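Local coordinates for protein digeranylgeranylglycerophospholipid reductase (Sulfolobus acidocaldarius, PDB 4OPC) that uses FAD to reduce the double bonds of the geranylgeranyl chains of archaeal phospholipids, giving saturated archaeol membrane lipids, at residues V190-E195 / K224-V229; G215-F220 / K248-Y253; T278-G283 / D332-Y337. All coordinates share one frame; numbering follows the deposited sequence.

Contact 1 of 3, residues V190-E195 / K224-V229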
loop_
_atom_site.group_PDB
_atom_site.type_symbol
_atom_site.label_atom_id
_atom_site.label_comp_id
_atom_site.label_asym_id
_atom_site.label_seq_id
_atom_site.Cartn_x
_atom_site.Cartn_y
_atom_site.Cartn_z
ATOM N N VAL A 190 2.588 15.535 -12.440
ATOM C CA VAL A 190 2.252 16.739 -11.699
ATOM C C VAL A 190 2.351 17.915 -12.660
ATOM O O VAL A 190 3.388 18.115 -13.297
ATOM C CB VAL A 190 3.151 16.946 -10.467
ATOM C CG1 VAL A 190 2.900 18.320 -9.856
ATOM C CG2 VAL A 190 2.892 15.856 -9.450
ATOM N N LEU A 191 1.260 18.671 -12.777
ATOM C CA LEU A 191 1.167 19.774 -13.725
ATOM C C LEU A 191 0.628 21.035 -13.068
ATOM O O LEU A 191 -0.136 20.969 -12.107
ATOM C CB LEU A 191 0.231 19.382 -14.874
ATOM C CG LEU A 191 0.685 18.206 -15.741
ATOM C CD1 LEU A 191 -0.471 17.266 -15.982
ATOM C CD2 LEU A 191 1.243 18.707 -17.062
ATOM N N LEU A 192 1.024 22.187 -13.606
ATOM C CA LEU A 192 0.398 23.454 -13.244
ATOM C C LEU A 192 -0.935 23.589 -13.974
ATOM O O LEU A 192 -1.125 23.003 -15.041
ATOM C CB LEU A 192 1.310 24.625 -13.614
ATOM C CG LEU A 192 2.706 24.575 -12.993
ATOM C CD1 LEU A 192 3.515 25.827 -13.321
ATOM C CD2 LEU A 192 2.607 24.378 -11.490
ATOM N N THR A 193 -1.866 24.342 -13.393
ATOM C CA THR A 193 -3.178 24.554 -14.005
ATOM C C THR A 193 -3.361 26.007 -14.448
ATOM O O THR A 193 -2.736 26.918 -13.900
ATOM C CB THR A 193 -4.328 24.182 -13.053
ATOM O OG1 THR A 193 -4.335 25.082 -11.935
ATOM C CG2 THR A 193 -4.160 22.754 -12.551
ATOM N N LYS A 194 -4.227 26.212 -15.438
ATOM C CA LYS A 194 -4.452 27.539 -16.011
ATOM C C LYS A 194 -5.528 28.296 -15.247
ATOM O O LYS A 194 -5.604 29.522 -15.302
ATOM C CB LYS A 194 -4.878 27.420 -17.472
ATOM C CG LYS A 194 -4.024 26.505 -18.324
ATOM C CD LYS A 194 -4.555 26.489 -19.753
ATOM C CE LYS A 194 -4.087 25.265 -20.525
ATOM N NZ LYS A 194 -4.681 25.228 -21.891
ATOM N N GLU A 195 -6.373 27.545 -14.554
ATOM C CA GLU A 195 -7.475 28.103 -13.792
ATOM C C GLU A 195 -7.351 27.607 -12.355
ATOM O O GLU A 195 -6.876 26.489 -12.120
ATOM C CB GLU A 195 -8.802 27.647 -14.402
ATOM C CG GLU A 195 -9.942 28.640 -14.270
ATOM C CD GLU A 195 -11.078 28.351 -15.237
ATOM O OE1 GLU A 195 -10.838 27.647 -16.241
ATOM O OE2 GLU A 195 -12.211 28.821 -15.000
ATOM N N LYS A 224 -3.332 25.620 -5.205
ATOM C CA LYS A 224 -4.439 26.256 -5.900
ATOM C C LYS A 224 -4.293 26.124 -7.413
ATOM O O LYS A 224 -5.271 26.264 -8.150
ATOM C CB LYS A 224 -4.516 27.736 -5.518
ATOM C CG LYS A 224 -4.884 27.996 -4.064
ATOM C CD LYS A 224 -6.391 28.053 -3.893
ATOM C CE LYS A 224 -6.998 29.149 -4.753
ATOM N NZ LYS A 224 -8.486 29.057 -4.809
ATOM N N ASN A 225 -3.072 25.864 -7.870
ATOM C CA ASN A 225 -2.763 25.843 -9.297
ATOM C C ASN A 225 -1.787 24.733 -9.677
ATOM O O ASN A 225 -1.034 24.859 -10.637
ATOM C CB ASN A 225 -2.209 27.200 -9.756
ATOM C CG ASN A 225 -3.273 28.284 -9.802
ATOM O OD1 ASN A 225 -3.969 28.449 -10.807
ATOM N ND2 ASN A 225 -3.405 29.028 -8.712
ATOM N N LYS A 226 -1.805 23.640 -8.921
ATOM C CA LYS A 226 -0.896 22.532 -9.175
ATOM C C LYS A 226 -1.590 21.241 -8.786
ATOM O O LYS A 226 -2.242 21.174 -7.748
ATOM C CB LYS A 226 0.406 22.703 -8.389
ATOM C CG LYS A 226 1.414 21.573 -8.606
ATOM C CD LYS A 226 2.824 21.922 -8.126
ATOM C CE LYS A 226 2.846 22.357 -6.672
ATOM N NZ LYS A 226 4.217 22.800 -6.254
ATOM N N VAL A 227 -1.468 20.221 -9.627
ATOM C CA VAL A 227 -2.218 18.991 -9.412
ATOM C C VAL A 227 -1.420 17.747 -9.782
ATOM O O VAL A 227 -0.656 17.747 -10.743
ATOM C CB VAL A 227 -3.579 19.023 -10.180
ATOM C CG1 VAL A 227 -3.369 19.086 -11.693
ATOM C CG2 VAL A 227 -4.455 17.826 -9.809
ATOM N N ASN A 228 -1.593 16.707 -8.973
ATOM C CA ASN A 228 -1.105 15.361 -9.258
ATOM C C ASN A 228 -2.284 14.599 -9.884
ATOM O O ASN A 228 -3.294 14.340 -9.221
ATOM C CB ASN A 228 -0.597 14.726 -7.942
ATOM C CG ASN A 228 -0.037 13.320 -8.111
ATOM O OD1 ASN A 228 -0.647 12.457 -8.743
ATOM N ND2 ASN A 228 1.125 13.078 -7.504
ATOM N N VAL A 229 -2.173 14.301 -11.174
ATOM C CA VAL A 229 -3.264 13.662 -11.914
ATOM C C VAL A 229 -2.772 12.335 -12.477
ATOM O O VAL A 229 -1.661 12.243 -13.003
ATOM C CB VAL A 229 -3.841 14.594 -13.027
ATOM C CG1 VAL A 229 -2.730 15.188 -13.881
ATOM C CG2 VAL A 229 -4.846 13.850 -13.884
#
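The methyl CG2 of Val-190 lies over the amide plane of Asn-228, on the ND2 and CB side, at 3.8 Å from Asn-228 ND2. The polar atoms of this amide are both taken: ND2 donates to the carbonyl of Cys-48 and OD1 accepts from Trp-218 NE1. These two bonds should fix the rotation of the amide. A second amide, that of Asn-225, turns toward Thr-193. Its OD1 lies 3.6 Å from OG1 of Thr-193, while ND2 binds Asp-196. Thr-193 OG1 itself donates to Glu-195 O at 2.9 Å, from above that carbonyl plane. Its chi1 of 66° sets OG1 between the backbone N and the carbonyl carbon, where it lies against CA of Asn-225 and meets the carbonyl of Glu-195.

The backbones are joined by three hydrogen bonds. Leu-191 and Val-227 form a hydrogen-bonded antiparallel pair, each N to the other's O at 2.9 Å. Thr-193 N binds Asn-225 O at 2.9 Å.

Val-190, Leu-192, Lys-226 and Asn-228 share one face. There CG1 of Val-190, anti to its backbone N, lies 3.8 Å from Lys-226 CG. The opposite face carries Leu-191 and Val-227. Leu-191 CD1 meets Val-229 CG1 at 3.7 Å, and both residues also touch Tyr-246 of helix 242-253. The side chains of Thr-193 and Val-227 cross at about a right angle, CG2 of Thr-193 3.8 Å from CG1 of Val-227.

Asn-228, at one end of the ladder, lies near Gly-49 of the FAD site. Past the other end comes the partly exposed Asn-225. This is a twisted antiparallel ladder: strands 183-193 and 226-234 are neighbours in the mixed eight-stranded sheet, within the geranylgeranyl reductase catalytic region.

Contact 2 of 3, residues G215-F220 / K248-Y253; sequences GYWWYF and KYLDKY. With PGT ((1S)-2-{[{[(2R)-2,3-dihydroxypropyl]oxy}(hydroxy)phosphoryl]oxy}-1-[(palmitoyloxy)methyl]ethyl stearate), chain C.
A helix packed on a beta sheet through an offset aromatic stack is the element here: Trp-217 of strand 216-221 against Tyr-253 of helix 242-253. The five-membered ring of Trp-217 and the Tyr-253 ring have centroids 4.1 Å apart and planes at 26°. Trp-217 CB also sits over the centre of the Tyr-253 ring, a CH-pi contact, while Lys-252 CB lies on the opposite face. The six-membered part of the indole reaches on to the preceding turn, with CZ2 at 3.7 Å from Tyr-249 CB and CZ3 at 4.1 Å from Leu-250 CD1. An alanine here would probably open a gap against Tyr-249 and Leu-250, leave one face of the Tyr-253 ring with only part of its cover and rob Thr-211 O of its indole donor.

Trp-217 and Tyr-219 face the helix. Tyr-216, Trp-218 and Phe-220 face the lipid PGT, and Trp-218 and Phe-220 also touch the flavin. Trp-218 lays a ring face against C39 of PGT, its CZ3 at 3.4 Å.

Strand and helix thus meet through stacking, CH-pi and apolar contacts, while the polar ends bond to Thr-211: Trp-217 NE1 to its carbonyl O and Tyr-253 OH to its OG1.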
loop_
_atom_site.group_PDB
_atom_site.type_symbol
_atom_site.label_atom_id
_atom_site.label_comp_id
_atom_site.label_asym_id
_atom_site.label_seq_id
_atom_site.Cartn_x
_atom_site.Cartn_y
_atom_site.Cartn_z
ATOM N N GLY A 215 -9.291 0.136 -11.896
ATOM C CA GLY A 215 -8.714 1.116 -10.987
ATOM C C GLY A 215 -9.570 2.362 -10.979
ATOM O O GLY A 215 -10.789 2.291 -10.812
ATOM N N TYR A 216 -8.932 3.505 -11.141
ATOM C CA TYR A 216 -9.629 4.774 -11.235
ATOM C C TYR A 216 -8.679 5.857 -11.705
ATOM O O TYR A 216 -7.461 5.667 -11.714
ATOM C CB TYR A 216 -10.296 5.166 -9.913
ATOM C CG TYR A 216 -9.430 5.291 -8.671
ATOM C CD1 TYR A 216 -8.597 6.393 -8.478
ATOM C CD2 TYR A 216 -9.511 4.351 -7.641
ATOM C CE1 TYR A 216 -7.843 6.542 -7.315
ATOM C CE2 TYR A 216 -8.757 4.496 -6.473
ATOM C CZ TYR A 216 -7.935 5.593 -6.319
ATOM O OH TYR A 216 -7.194 5.767 -5.169
ATOM N N TRP A 217 -9.254 6.981 -12.124
ATOM C CA TRP A 217 -8.517 8.205 -12.395
ATOM C C TRP A 217 -8.550 9.078 -11.157
ATOM O O TRP A 217 -9.497 9.009 -10.358
ATOM C CB TRP A 217 -9.158 8.977 -13.548
ATOM C CG TRP A 217 -8.654 8.617 -14.913
ATOM C CD1 TRP A 217 -9.098 7.596 -15.715
ATOM C CD2 TRP A 217 -7.640 9.301 -15.653
ATOM N NE1 TRP A 217 -8.405 7.602 -16.903
ATOM C CE2 TRP A 217 -7.505 8.639 -16.889
ATOM C CE3 TRP A 217 -6.833 10.410 -15.390
ATOM C CZ2 TRP A 217 -6.593 9.052 -17.859
ATOM C CZ3 TRP A 217 -5.937 10.823 -16.357
ATOM C CH2 TRP A 217 -5.831 10.152 -17.578
ATOM N N TRP A 218 -7.531 9.917 -10.996
ATOM C CA TRP A 218 -7.544 10.843 -9.878
ATOM C C TRP A 218 -6.996 12.203 -10.235
ATOM O O TRP A 218 -6.246 12.356 -11.200
ATOM C CB TRP A 218 -6.786 10.271 -8.680
ATOM C CG TRP A 218 -5.287 10.229 -8.804
ATOM C CD1 TRP A 218 -4.415 11.254 -8.564
ATOM C CD2 TRP A 218 -4.483 9.084 -9.130
ATOM N NE1 TRP A 218 -3.121 10.826 -8.753
ATOM C CE2 TRP A 218 -3.136 9.498 -9.093
ATOM C CE3 TRP A 218 -4.777 7.755 -9.465
ATOM C CZ2 TRP A 218 -2.081 8.624 -9.362
ATOM C CZ3 TRP A 218 -3.741 6.897 -9.741
ATOM C CH2 TRP A 218 -2.403 7.331 -9.683
ATOM N N TYR A 219 -7.359 13.185 -9.414
ATOM C CA TYR A 219 -6.950 14.572 -9.570
ATOM C C TYR A 219 -6.749 15.054 -8.132
ATOM O O TYR A 219 -7.720 15.356 -7.429
ATOM C CB TYR A 219 -8.065 15.327 -10.315
ATOM C CG TYR A 219 -7.861 16.804 -10.589
ATOM C CD1 TYR A 219 -8.091 17.751 -9.600
ATOM C CD2 TYR A 219 -7.515 17.253 -11.861
ATOM C CE1 TYR A 219 -7.955 19.103 -9.856
ATOM C CE2 TYR A 219 -7.376 18.613 -12.131
ATOM C CZ TYR A 219 -7.600 19.528 -11.119
ATOM O OH TYR A 219 -7.475 20.881 -11.345
ATOM N N PHE A 220 -5.491 15.066 -7.689
ATOM C CA PHE A 220 -5.146 15.356 -6.298
ATOM C C PHE A 220 -4.461 16.730 -6.257
ATOM O O PHE A 220 -3.282 16.842 -6.624
ATOM C CB PHE A 220 -4.162 14.300 -5.757
ATOM C CG PHE A 220 -4.764 12.940 -5.486
ATOM C CD1 PHE A 220 -6.116 12.672 -5.649
ATOM C CD2 PHE A 220 -3.943 11.921 -5.033
ATOM C CE1 PHE A 220 -6.626 11.407 -5.372
ATOM C CE2 PHE A 220 -4.440 10.670 -4.759
ATOM C CZ PHE A 220 -5.785 10.405 -4.921
ATOM N N LYS A 248 -5.023 9.491 -23.826
ATOM C CA LYS A 248 -6.335 9.519 -24.461
ATOM C C LYS A 248 -7.382 10.233 -23.605
ATOM O O LYS A 248 -8.206 10.986 -24.130
ATOM C CB LYS A 248 -6.803 8.097 -24.783
ATOM C CG LYS A 248 -8.101 8.032 -25.571
ATOM C CD LYS A 248 -8.449 6.596 -25.940
ATOM C CE LYS A 248 -9.687 6.528 -26.821
ATOM N NZ LYS A 248 -9.487 7.234 -28.116
ATOM N N TYR A 249 -7.331 10.022 -22.293
ATOM C CA TYR A 249 -8.420 10.479 -21.429
ATOM C C TYR A 249 -8.074 11.634 -20.479
ATOM O O TYR A 249 -8.942 12.102 -19.751
ATOM C CB TYR A 249 -9.017 9.301 -20.654
ATOM C CG TYR A 249 -9.601 8.244 -21.559
ATOM C CD1 TYR A 249 -10.681 8.537 -22.378
ATOM C CD2 TYR A 249 -9.068 6.960 -21.600
ATOM C CE1 TYR A 249 -11.221 7.579 -23.218
ATOM C CE2 TYR A 249 -9.604 5.990 -22.435
ATOM C CZ TYR A 249 -10.683 6.309 -23.242
ATOM O OH TYR A 249 -11.234 5.364 -24.082
ATOM N N LEU A 250 -6.829 12.106 -20.496
ATOM C CA LEU A 250 -6.424 13.197 -19.601
ATOM C C LEU A 250 -7.378 14.402 -19.638
ATOM O O LEU A 250 -7.763 14.924 -18.588
ATOM C CB LEU A 250 -4.994 13.661 -19.906
ATOM C CG LEU A 250 -4.505 14.856 -19.073
ATOM C CD1 LEU A 250 -4.505 14.508 -17.598
ATOM C CD2 LEU A 250 -3.127 15.349 -19.513
ATOM N N ASP A 251 -7.784 14.808 -20.836
ATOM C CA ASP A 251 -8.646 15.984 -20.994
ATOM C C ASP A 251 -10.012 15.846 -20.304
ATOM O O ASP A 251 -10.626 16.847 -19.934
ATOM C CB ASP A 251 -8.864 16.311 -22.474
ATOM C CG ASP A 251 -7.616 16.843 -23.152
ATOM O OD1 ASP A 251 -6.632 17.178 -22.453
ATOM O OD2 ASP A 251 -7.626 16.942 -24.399
ATOM N N LYS A 252 -10.492 14.616 -20.157
ATOM C CA LYS A 252 -11.747 14.361 -19.475
ATOM C C LYS A 252 -11.636 14.756 -18.005
ATOM O O LYS A 252 -12.575 15.311 -17.433
ATOM C CB LYS A 252 -12.107 12.881 -19.600
ATOM C CG LYS A 252 -13.554 12.536 -19.310
ATOM C CD LYS A 252 -13.809 11.068 -19.630
ATOM C CE LYS A 252 -15.283 10.713 -19.527
ATOM N NZ LYS A 252 -15.871 11.101 -18.218
ATOM N N TYR A 253 -10.483 14.493 -17.406
ATOM C CA TYR A 253 -10.323 14.643 -15.963
ATOM C C TYR A 253 -9.519 15.866 -15.552
ATOM O O TYR A 253 -9.601 16.312 -14.407
ATOM C CB TYR A 253 -9.711 13.373 -15.378
ATOM C CG TYR A 253 -10.526 12.169 -15.765
ATOM C CD1 TYR A 253 -11.788 11.969 -15.222
ATOM C CD2 TYR A 253 -10.059 11.259 -16.703
ATOM C CE1 TYR A 253 -12.556 10.886 -15.589
ATOM C CE2 TYR A 253 -10.825 10.167 -17.082
ATOM C CZ TYR A 253 -12.071 9.991 -16.515
ATOM O OH TYR A 253 -12.847 8.917 -16.884
HETATM C C48 PGT C . -10.258 -0.727 -7.468
HETATM C C47 PGT C . -9.058 -1.420 -6.856
HETATM C C46 PGT C . -7.788 -0.779 -7.378
HETATM C C45 PGT C . -7.820 0.709 -7.091
HETATM C C44 PGT C . -6.414 1.263 -6.993
HETATM C C43 PGT C . -6.084 2.064 -8.239
HETATM C C42 PGT C . -4.625 2.457 -8.185
HETATM C C41 PGT C . -4.454 3.433 -7.048
HETATM C C40 PGT C . -3.281 4.345 -7.312
HETATM C C39 PGT C . -3.569 5.653 -6.610
HETATM C C38 PGT C . -3.800 5.398 -5.143
HETATM C C37 PGT C . -4.256 6.682 -4.493
HETATM C C36 PGT C . -4.379 6.438 -3.009
HETATM C C35 PGT C . -5.141 7.561 -2.345
HETATM C C34 PGT C . -5.189 7.302 -0.851
HETATM C C33 PGT C . -6.200 8.193 -0.163
HETATM C C32 PGT C . -5.703 8.624 1.204
HETATM C C31 PGT C . -5.911 7.554 2.264
HETATM O O31 PGT C . -4.948 7.204 2.920
HETATM O O2 PGT C . -7.176 6.957 2.496
HETATM C C2 PGT C . -7.915 7.428 3.609
HETATM C C1 PGT C . -7.476 6.815 4.923
HETATM O O3P PGT C . -6.238 6.133 4.933
HETATM P P PGT C . -6.242 4.580 5.256
HETATM O O1P PGT C . -7.435 4.031 4.506
HETATM O O2P PGT C . -4.962 3.902 4.790
HETATM O O4P PGT C . -6.422 4.270 6.807
HETATM C C4 PGT C . -6.862 5.240 7.737
HETATM C C5 PGT C . -7.064 4.630 9.105
HETATM O O5 PGT C . -6.246 5.295 10.040
HETATM C C6 PGT C . -6.712 3.162 9.062
HETATM O O6 PGT C . -5.503 2.911 9.741
HETATM C C3 PGT C . -9.383 7.055 3.505
HETATM O O3 PGT C . -10.046 7.678 2.431
HETATM C C11 PGT C . -11.053 6.865 1.876
HETATM O O11 PGT C . -11.816 6.264 2.606
HETATM C C12 PGT C . -11.179 6.732 0.372
HETATM C C13 PGT C . -12.554 6.226 -0.006
HETATM C C14 PGT C . -12.630 6.084 -1.512
HETATM C C15 PGT C . -12.381 4.646 -1.916
HETATM C C16 PGT C . -12.595 4.477 -3.406
HETATM C C17 PGT C . -13.523 3.304 -3.635
HETATM C C18 PGT C . -14.015 3.287 -5.066
HETATM C C19 PGT C . -15.164 2.308 -5.200
HETATM C C20 PGT C . -16.408 2.840 -4.515
HETATM C C21 PGT C . -17.540 2.934 -5.517
HETATM C C22 PGT C . -18.871 2.684 -4.840
HETATM C C23 PGT C . -19.856 2.181 -5.874
HETATM C C24 PGT C . -21.104 1.659 -5.199
HETATM C C25 PGT C . -21.386 0.248 -5.668
HETATM C C26 PGT C . -21.526 -0.670 -4.471
#

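Contact 3 of 3, residues T278-G283 / D332-Y337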
loop_
_atom_site.group_PDB
_atom_site.type_symbol
_atom_site.label_atom_id
_atom_site.label_comp_id
_atom_site.label_asym_id
_atom_site.label_seq_id
_atom_site.Cartn_x
_atom_site.Cartn_y
_atom_site.Cartn_z
ATOM N N THR A 278 2.586 -14.593 5.712
ATOM C CA THR A 278 3.435 -14.210 6.833
ATOM C C THR A 278 4.417 -13.135 6.404
ATOM O O THR A 278 5.032 -13.224 5.331
ATOM C CB THR A 278 4.184 -15.390 7.490
ATOM O OG1 THR A 278 5.008 -14.869 8.541
ATOM C CG2 THR A 278 5.071 -16.122 6.488
ATOM N N MET A 279 4.562 -12.125 7.255
ATOM C CA MET A 279 5.511 -11.040 7.047
ATOM C C MET A 279 6.757 -11.268 7.893
ATOM O O MET A 279 7.636 -10.406 7.960
ATOM C CB MET A 279 4.857 -9.694 7.386
ATOM C CG MET A 279 3.667 -9.399 6.465
ATOM S SD MET A 279 2.611 -8.053 7.060
ATOM C CE MET A 279 3.513 -6.631 6.486
ATOM N N ALA A 280 6.854 -12.446 8.511
ATOM C CA ALA A 280 8.003 -12.795 9.355
ATOM C C ALA A 280 8.490 -14.202 9.055
ATOM O O ALA A 280 7.685 -15.116 8.861
ATOM C CB ALA A 280 7.629 -12.692 10.834
ATOM N N TRP A 281 9.806 -14.387 9.059
ATOM C CA TRP A 281 10.386 -15.715 9.025
ATOM C C TRP A 281 11.705 -15.655 9.797
ATOM O O TRP A 281 12.001 -14.650 10.448
ATOM C CB TRP A 281 10.569 -16.162 7.576
ATOM C CG TRP A 281 10.749 -17.627 7.427
ATOM C CD1 TRP A 281 11.885 -18.280 7.039
ATOM C CD2 TRP A 281 9.771 -18.632 7.684
ATOM N NE1 TRP A 281 11.669 -19.634 7.031
ATOM C CE2 TRP A 281 10.381 -19.881 7.428
ATOM C CE3 TRP A 281 8.441 -18.603 8.109
ATOM C CZ2 TRP A 281 9.703 -21.084 7.575
ATOM C CZ3 TRP A 281 7.764 -19.810 8.259
ATOM C CH2 TRP A 281 8.401 -21.030 7.992
ATOM N N ASN A 282 12.489 -16.728 9.751
ATOM C CA ASN A 282 13.737 -16.772 10.513
ATOM C C ASN A 282 14.704 -15.689 10.052
ATOM O O ASN A 282 15.203 -15.743 8.928
ATOM C CB ASN A 282 14.438 -18.125 10.366
ATOM C CG ASN A 282 13.577 -19.304 10.768
ATOM O OD1 ASN A 282 12.727 -19.224 11.657
ATOM N ND2 ASN A 282 13.819 -20.433 10.117
ATOM N N GLY A 283 14.971 -14.717 10.922
ATOM C CA GLY A 283 15.915 -13.653 10.620
ATOM C C GLY A 283 15.425 -12.554 9.691
ATOM O O GLY A 283 16.243 -11.745 9.232
ATOM N N ASP A 332 5.209 -11.656 16.300
ATOM C CA ASP A 332 4.410 -10.503 16.714
ATOM C C ASP A 332 4.249 -9.491 15.590
ATOM O O ASP A 332 3.320 -8.685 15.602
ATOM C CB ASP A 332 5.026 -9.813 17.931
ATOM C CG ASP A 332 4.700 -10.519 19.227
ATOM O OD1 ASP A 332 3.790 -11.375 19.230
ATOM O OD2 ASP A 332 5.348 -10.204 20.243
ATOM N N MET A 333 5.157 -9.530 14.621
ATOM C CA MET A 333 5.028 -8.688 13.435
ATOM C C MET A 333 3.667 -8.938 12.795
ATOM O O MET A 333 2.929 -8.000 12.476
ATOM C CB MET A 333 6.127 -8.999 12.419
ATOM C CG MET A 333 5.896 -8.360 11.057
ATOM S SD MET A 333 5.978 -6.557 11.153
ATOM C CE MET A 333 5.205 -6.094 9.608
ATOM N N ASN A 334 3.343 -10.214 12.622
ATOM C CA ASN A 334 2.085 -10.607 12.001
ATOM C C ASN A 334 0.901 -10.227 12.869
ATOM O O ASN A 334 -0.078 -9.674 12.378
ATOM C CB ASN A 334 2.059 -12.110 11.766
ATOM C CG ASN A 334 2.978 -12.542 10.655
ATOM O OD1 ASN A 334 3.031 -11.910 9.608
ATOM N ND2 ASN A 334 3.700 -13.629 10.875
ATOM N N ILE A 335 0.984 -10.534 14.158
ATOM C CA ILE A 335 -0.124 -10.236 15.063
ATOM C C ILE A 335 -0.434 -8.737 15.077
ATOM O O ILE A 335 -1.593 -8.325 14.921
ATOM C CB ILE A 335 0.184 -10.701 16.488
ATOM C CG1 ILE A 335 0.562 -12.190 16.514
ATOM C CG2 ILE A 335 -0.998 -10.395 17.405
ATOM C CD1 ILE A 335 -0.448 -13.091 15.855
ATOM N N CYS A 336 0.607 -7.928 15.241
ATOM C CA CYS A 336 0.475 -6.471 15.259
ATOM C C CYS A 336 -0.093 -5.963 13.942
ATOM O O CYS A 336 -1.084 -5.217 13.932
ATOM C CB CYS A 336 1.844 -5.821 15.529
ATOM S SG CYS A 336 1.979 -3.988 15.320
ATOM N N TYR A 337 0.499 -6.376 12.822
ATOM C CA TYR A 337 0.056 -5.836 11.540
ATOM C C TYR A 337 -1.363 -6.248 11.169
ATOM O O TYR A 337 -2.136 -5.415 10.685
ATOM C CB TYR A 337 1.029 -6.157 10.393
ATOM C CG TYR A 337 0.597 -5.427 9.163
ATOM C CD1 TYR A 337 0.863 -4.069 9.012
ATOM C CD2 TYR A 337 -0.165 -6.051 8.187
ATOM C CE1 TYR A 337 0.413 -3.374 7.901
ATOM C CE2 TYR A 337 -0.617 -5.357 7.080
ATOM C CZ TYR A 337 -0.327 -4.015 6.948
ATOM O OH TYR A 337 -0.781 -3.295 5.872
#
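Asn-334 grips the start of segment 278-283 with both ends of its amide. Its OD1 accepts from Met-279 N at 2.8 Å, nearly straight at 174° and on a carbonyl lone pair. Its ND2 donates to Thr-278 OG1 at 2.9 Å, with the oxygen close to the amide plane. That hydroxyl donates a hydrogen bond to Ala-280 O at 2.7 Å, also on a lone pair. Thr-278 OG1 is anti to its backbone N, chi1 178°, which sets it where it meets both partners. These bonds fix the rotation of the Asn-334 amide and settle which end is oxygen.

Next to this polar group is a sulfur-rich apolar patch. The Met-279 chain bends at chi3, 82°, which places CE over one face of the Tyr-337 ring, offset toward the rim. SD lies 3.6 Å from Tyr-337 CD2 and approaches the ring obliquely. The CE methyls of Met-279 and Met-333 touch at 3.6 Å.

The packing is slacker at Ala-280, whose CB is 4.3 Å from Met-333 CB. On the helix, Asp-332 points away from segment 278-283 and is exposed, and Cys-336 is partly exposed. Cys-336 forms a disulfide with Cys-311 of helix 302-322, against which Met-333 and Tyr-337 also pack. Tyr-337 OH binds Gln-345, and its side chain adjoins that of Tyr-341, a phospholipid-binding residue.

The arrangement is a Met-aromatic contact beside a two-pronged asparagine hydrogen bond. It joins the first turns of helix 332-357 to the loop that leads into edge strand 280-281 of the six-stranded sheet of the Rossmann-type FAD fold, and to Ala-280 at the start of that strand.

Contacts 1 and 2 are neighbours, with centres 13 Å apart, and they share one sheet. Strand 226-234 of contact 1 lies beside strand 216-221 of contact 2. They are joined by Asn-228 O with Phe-220 N, a probable hydrogen bond. Along the chain their segments alternate, 190-195, 215-220, 224-229, 248-253, all within the catalytic region. Contact 3 comes later in the sequence, on the other side of the chain's centre, 41 Å from contact 1 and 38 Å from contact 2, centre to centre. Contacts 1 and 2 build part of the eight-stranded sheet and pack its helix; contact 3 joins the edge of the six-stranded Rossmann-type sheet to helix 332-357.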